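Local coordinates for glucan-binding protein C, GbpC (Streptococcus mutans UA159, PDB 5UQZ) that probably binds glucan at the streptococcal cell surface, as a wall-anchored adhesin thought to mediate both sucrose-dependent and sucrose-independent adherence, at residues A[143-148]-A[215-220]. Numbering follows the deposited sequence.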
ATOM      1  N   LYS A 143      10.423 -11.669 -14.764  1.00  7.12           N
ATOM      2  CA  LYS A 143      11.681 -12.404 -14.853  1.00  7.00           C
ATOM      3  C   LYS A 143      12.490 -12.108 -13.604  1.00  7.03           C
ATOM      4  O   LYS A 143      12.246 -11.118 -12.896  1.00  7.64           O
ATOM      5  CB  LYS A 143      12.479 -11.997 -16.094  1.00  9.15           C
ATOM      6  CG  LYS A 143      12.950 -10.585 -16.107  1.00 11.72           C
ATOM      7  CD  LYS A 143      13.869 -10.303 -17.297  1.00 14.98           C
ATOM      8  CE  LYS A 143      14.356  -8.831 -17.235  1.00 17.93           C
ATOM      9  NZ  LYS A 143      15.556  -8.597 -18.108  1.00 24.22           N
ATOM     10  N   TYR A 144      13.486 -12.952 -13.364  1.00  6.87           N
ATOM     11  CA  TYR A 144      14.469 -12.694 -12.299  1.00  7.32           C
ATOM     12  C   TYR A 144      15.844 -12.998 -12.868  1.00  7.15           C
ATOM     13  O   TYR A 144      16.094 -14.135 -13.274  1.00  7.51           O
ATOM     14  CB  TYR A 144      14.197 -13.582 -11.076  1.00  7.70           C
ATOM     15  CG  TYR A 144      15.300 -13.441 -10.068  1.00  7.00           C
ATOM     16  CD1 TYR A 144      15.348 -12.334  -9.211  1.00  7.33           C
ATOM     17  CD2 TYR A 144      16.307 -14.383  -9.997  1.00  6.72           C
ATOM     18  CE1 TYR A 144      16.406 -12.165  -8.302  1.00  7.47           C
ATOM     19  CE2 TYR A 144      17.362 -14.247  -9.062  1.00  7.86           C
ATOM     20  CZ  TYR A 144      17.412 -13.118  -8.210  1.00  7.25           C
ATOM     21  OH  TYR A 144      18.406 -12.939  -7.270  1.00  7.74           O
ATOM     22  N   ASN A 145      16.724 -12.010 -12.863  1.00  7.69           N
ATOM     23  CA  ASN A 145      18.084 -12.183 -13.411  1.00  7.81           C
ATOM     24  C   ASN A 145      18.040 -12.892 -14.770  1.00  8.76           C
ATOM     25  O   ASN A 145      18.771 -13.855 -15.039  1.00  8.89           O
ATOM     26  CB  ASN A 145      18.988 -12.905 -12.399  1.00  7.84           C
ATOM     27  CG  ASN A 145      19.486 -11.946 -11.305  1.00  8.45           C
ATOM     28  OD1 ASN A 145      19.339 -10.725 -11.402  1.00 10.11           O
ATOM     29  ND2 ASN A 145      20.077 -12.512 -10.259  1.00  8.36           N
ATOM     30  N   ASP A 146      17.171 -12.391 -15.646  1.00  8.41           N
ATOM     31  CA  ASP A 146      17.048 -12.912 -17.003  1.00  8.81           C
ATOM     32  C   ASP A 146      16.483 -14.331 -17.086  1.00  8.75           C
ATOM     33  O   ASP A 146      16.503 -14.906 -18.196  1.00 10.73           O
ATOM     34  CB  ASP A 146      18.340 -12.747 -17.797  1.00 10.49           C
ATOM     35  CG  ASP A 146      18.642 -11.321 -18.081  1.00 14.89           C
ATOM     36  OD1 ASP A 146      17.757 -10.454 -18.002  1.00 18.24           O
ATOM     37  OD2 ASP A 146      19.824 -11.073 -18.441  1.00 19.48           O
ATOM     38  N   LYS A 147      15.957 -14.882 -16.007  1.00  7.95           N
ATOM     39  CA  LYS A 147      15.187 -16.122 -16.042  1.00  7.81           C
ATOM     40  C   LYS A 147      13.726 -15.708 -16.117  1.00  7.15           C
ATOM     41  O   LYS A 147      13.173 -15.165 -15.143  1.00  8.07           O
ATOM     42  CB  LYS A 147      15.435 -16.946 -14.779  1.00  9.53           C
ATOM     43  CG  LYS A 147      16.890 -17.359 -14.607  1.00 11.05           C
ATOM     44  CD  LYS A 147      17.074 -18.055 -13.246  1.00 15.14           C
ATOM     45  CE  LYS A 147      18.472 -18.613 -13.137  1.00 20.00           C
ATOM     46  NZ  LYS A 147      18.587 -19.652 -12.071  1.00 26.69           N
ATOM     47  N   LYS A 148      13.068 -16.019 -17.225  1.00  6.98           N
ATOM     48  CA  LYS A 148      11.637 -15.740 -17.289  1.00  7.18           C
ATOM     49  C   LYS A 148      10.931 -16.581 -16.221  1.00  6.64           C
ATOM     50  O   LYS A 148      11.253 -17.759 -16.028  1.00  7.71           O
ATOM     51  CB  LYS A 148      11.145 -16.112 -18.703  1.00  8.13           C
ATOM     52  CG  LYS A 148       9.661 -15.761 -18.942  1.00  9.23           C
ATOM     53  CD  LYS A 148       9.296 -16.040 -20.378  1.00 10.43           C
ATOM     54  CE  LYS A 148       7.795 -16.064 -20.579  1.00 11.35           C
ATOM     55  NZ  LYS A 148       7.118 -14.738 -20.302  1.00 11.38           N
ATOM     56  N   GLY A 215      21.519 -14.534  -5.000  1.00  7.43           N
ATOM     57  CA  GLY A 215      22.286 -13.433  -5.556  1.00  8.21           C
ATOM     58  C   GLY A 215      21.838 -12.087  -5.010  1.00  7.36           C
ATOM     59  O   GLY A 215      22.467 -11.064  -5.289  1.00  7.65           O
ATOM     60  N   ASN A 216      20.751 -12.064  -4.232  1.00  7.49           N
ATOM     61  CA  ASN A 216      20.317 -10.844  -3.566  1.00  7.95           C
ATOM     62  C   ASN A 216      19.888  -9.767  -4.541  1.00  8.38           C
ATOM     63  O   ASN A 216      20.042  -8.561  -4.291  1.00  9.19           O
ATOM     64  CB  ASN A 216      21.323 -10.336  -2.538  1.00  9.39           C
ATOM     65  CG  ASN A 216      21.407 -11.227  -1.331  1.00 10.78           C
ATOM     66  OD1 ASN A 216      20.717 -12.243  -1.229  1.00 13.25           O
ATOM     67  ND2 ASN A 216      22.299 -10.883  -0.405  1.00 13.34           N
ATOM     68  N   ASN A 217      19.286 -10.193  -5.671  1.00  7.19           N
ATOM     69  CA  ASN A 217      18.809  -9.242  -6.677  1.00  7.86           C
ATOM     70  C   ASN A 217      17.290  -9.080  -6.672  1.00  7.21           C
ATOM     71  O   ASN A 217      16.763  -8.374  -7.538  1.00  8.07           O
ATOM     72  CB  ASN A 217      19.291  -9.643  -8.071  1.00  7.74           C
ATOM     73  CG  ASN A 217      20.819  -9.702  -8.155  1.00  8.19           C
ATOM     74  OD1 ASN A 217      21.403 -10.774  -8.351  1.00  8.52           O
ATOM     75  ND2 ASN A 217      21.456  -8.537  -7.976  1.00 10.66           N
ATOM     76  N   ALA A 218      16.558  -9.702  -5.744  1.00  6.82           N
ATOM     77  CA  ALA A 218      15.106  -9.531  -5.727  1.00  7.24           C
ATOM     78  C   ALA A 218      14.780  -8.400  -4.768  1.00  6.92           C
ATOM     79  O   ALA A 218      14.640  -8.609  -3.561  1.00  8.68           O
ATOM     80  CB  ALA A 218      14.384 -10.827  -5.349  1.00  7.76           C
ATOM     81  N   ILE A 219      14.611  -7.185  -5.291  1.00  7.00           N
ATOM     82  CA  ILE A 219      14.256  -6.053  -4.448  1.00  7.27           C
ATOM     83  C   ILE A 219      12.745  -5.900  -4.537  1.00  7.54           C
ATOM     84  O   ILE A 219      12.190  -5.736  -5.633  1.00  8.46           O
ATOM     85  CB  ILE A 219      14.986  -4.760  -4.843  1.00  9.13           C
ATOM     86  CG1 ILE A 219      16.498  -4.994  -5.066  1.00  9.88           C
ATOM     87  CG2 ILE A 219      14.754  -3.700  -3.735  1.00 11.31           C
ATOM     88  CD1 ILE A 219      17.228  -5.648  -3.923  1.00 11.84           C
ATOM     89  N   MET A 220      12.066  -5.983  -3.406  1.00  7.97           N
ATOM     90  CA  MET A 220      10.613  -5.988  -3.395  1.00  8.11           C
ATOM     91  C   MET A 220      10.077  -4.841  -2.552  1.00  7.56           C
ATOM     92  O   MET A 220      10.669  -4.421  -1.551  1.00  8.22           O
ATOM     93  CB  MET A 220      10.106  -7.324  -2.891  1.00  9.07           C
ATOM     94  CG  MET A 220      10.548  -8.428  -3.848  1.00  9.31           C
ATOM     95  SD  MET A 220       9.728  -9.989  -3.638  1.00 10.31           S
ATOM     96  CE  MET A 220       8.123  -9.542  -4.297  1.00 15.47           C
TER
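A tight beta-hairpin with a two-residue loop, strands 143-144 and 147-148 joined by a type I' beta turn from Tyr-144 to Lys-147, meets the loop that leads into strand 219-222 through the side chains of Tyr-144 and Asn-145, which reach Asn-217 and Ala-218. Tyr-144 CG leaves anti to the backbone N (chi1 173°). The ring spans from hairpin to loop, where the backbone N-H of Asn-217 donates to Tyr-144 OH over 3.3 Å, a long bond bent to 148°. The same ring passes the loop edge-on: Tyr-144 CE1 lies 3.6 Å from Ala-218 N, which sits near the ring plane, and 3.8 Å from Ala-218 CB. Over one face of the ring, offset toward its rim, is Asn-145 CG.

The turn is closed by Lys-147 N donating to Tyr-144 O (2.8 Å), and its first inner residue, Asn-145, adopts the left-handed backbone conformation expected of type I'. From there Asn-145 ND2 donates to Asn-217 OD1 at 2.9 Å in a nearly straight bond. The acceptor lies close to the Asn-145 amide plane, whereas the donor stands above the Asn-217 carbonyl plane, the two amides being turned 65° apart. Asn-217 ND2 is hydrogen-bonded to Ala-61 O. Backbone hydrogen bonds of both Asn-145 and Asn-217 with Gly-63 tie hairpin and loop to the chain just before strand 64-65, which pairs with strand 143-144.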